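Local coordinates for osmolarity sensor protein EnvZ (PDB 5XGA) that acts as a membrane histidine kinase that probably responds to osmolarity in two-component signalling, here represented by its periplasmic domain, at residues 20-23 with 28-31. Residues are numbered along the deposited sequence; the frame is centred on the assembly and turned at random.
Sequences EVRM and KLQL
Leu29 packs one methyl against the long side chain of Arg22. Its CD2 lies over one face of the guanidinium, 3.5 Å from Arg22 NE. The same methyl also rests on the aliphatic part of the chain, with Leu29 CD2 3.9 Å from Arg22 CG. The other branch of the leucine serves a second neighbour: Leu29 CD1 meets Met23 CG at 4.3 Å, a loose apolar contact. CD2 thus faces Arg22, and CD1 comes slightly nearer Met23.

The far end of Arg22 reaches the strand backbone. Gln30 O sits at the edge of the guanidinium, near its plane, 3.7 Å from Arg22 NH2. That is too long for a hydrogen bond, so any attraction there is probably weak and electrostatic. No hydrogen bond crosses the contact; it rests mainly on van der Waals packing.

The torsions explain the reach. Arg22 has CG anti to the backbone N (chi1 -169°) and runs extended from CG to NE, which carries its guanidinium out from the helix, at a slant past Leu29 and up to the backbone of Gln30. An alanine here would remove everything beyond CB and would probably leave Leu29 CD2 without its main partner in the helix and take the guanidinium away from Gln30 O.

Residues 20-23 belong to helix 10-24, near its C-terminal end, and a short connection leads into strand 28-30. Leu24 and Met25, between the segments, line a CHAPS pocket; the contact itself lies off both such pockets. Leu29 makes backbone hydrogen bonds with Leu37, in the antiparallel partner strand 36-38. Met23 also touches Ile47 of helix 41-51, while Arg22 touches Leu83 of helix 73-83. The contact thus joins the two-stranded hairpin to the end of helix 10-24, where two further helices pack.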
# COMPACT_ATOMS: atom_id res chain seq x y z
N GLU A 20 4.70 -5.61 -1.02
CA GLU A 20 5.72 -4.83 -0.35
C GLU A 20 5.27 -4.36 1.03
O GLU A 20 6.04 -4.39 1.97
CB GLU A 20 6.14 -3.62 -1.22
CG GLU A 20 6.61 -4.05 -2.60
CD GLU A 20 7.46 -3.00 -3.31
OE1 GLU A 20 7.75 -1.94 -2.71
OE2 GLU A 20 7.86 -3.24 -4.46
N VAL A 21 4.01 -3.92 1.16
CA VAL A 21 3.52 -3.54 2.48
C VAL A 21 3.51 -4.74 3.43
O VAL A 21 3.76 -4.60 4.63
CB VAL A 21 2.13 -2.95 2.41
CG1 VAL A 21 1.53 -2.84 3.81
CG2 VAL A 21 2.20 -1.58 1.75
N ARG A 22 3.25 -5.92 2.89
CA ARG A 22 3.27 -7.14 3.69
C ARG A 22 4.67 -7.31 4.30
O ARG A 22 4.82 -7.67 5.47
CB ARG A 22 2.89 -8.34 2.83
CG ARG A 22 2.65 -9.60 3.63
CD ARG A 22 2.29 -10.75 2.72
NE ARG A 22 2.53 -12.02 3.40
CZ ARG A 22 2.70 -13.18 2.78
NH1 ARG A 22 2.64 -13.23 1.45
NH2 ARG A 22 2.93 -14.28 3.48
N MET A 23 5.70 -7.02 3.51
CA MET A 23 7.07 -7.09 3.99
C MET A 23 7.40 -5.96 4.96
O MET A 23 8.14 -6.16 5.92
CB MET A 23 8.05 -7.07 2.81
CG MET A 23 8.34 -8.43 2.18
SD MET A 23 9.39 -8.29 0.70
CE MET A 23 8.21 -7.62 -0.46
N LYS A 28 9.48 -11.39 9.44
CA LYS A 28 9.37 -12.77 8.97
C LYS A 28 8.06 -13.00 8.21
O LYS A 28 6.97 -12.82 8.76
CB LYS A 28 9.44 -13.76 10.15
CG LYS A 28 10.73 -13.71 10.94
CD LYS A 28 11.52 -15.02 10.84
CE LYS A 28 12.57 -15.16 11.95
NZ LYS A 28 13.58 -14.05 11.95
N LEU A 29 8.16 -13.37 6.93
CA LEU A 29 6.98 -13.80 6.19
C LEU A 29 6.62 -15.21 6.62
O LEU A 29 7.47 -16.10 6.56
CB LEU A 29 7.19 -13.75 4.69
CG LEU A 29 7.23 -12.42 3.94
CD1 LEU A 29 7.48 -12.68 2.45
CD2 LEU A 29 5.93 -11.64 4.14
N GLN A 30 5.38 -15.41 7.06
CA GLN A 30 4.94 -16.71 7.56
C GLN A 30 4.28 -17.48 6.43
O GLN A 30 3.28 -17.03 5.88
CB GLN A 30 3.97 -16.55 8.74
CG GLN A 30 4.57 -16.91 10.09
CD GLN A 30 4.71 -18.41 10.26
OE1 GLN A 30 4.47 -19.18 9.32
NE2 GLN A 30 5.11 -18.84 11.45
N LEU A 31 4.84 -18.63 6.08
CA LEU A 31 4.29 -19.40 4.99
C LEU A 31 3.23 -20.39 5.48
O LEU A 31 3.19 -20.76 6.66
CB LEU A 31 5.39 -20.15 4.23
CG LEU A 31 6.28 -19.25 3.36
CD1 LEU A 31 7.24 -20.10 2.53
CD2 LEU A 31 5.45 -18.36 2.46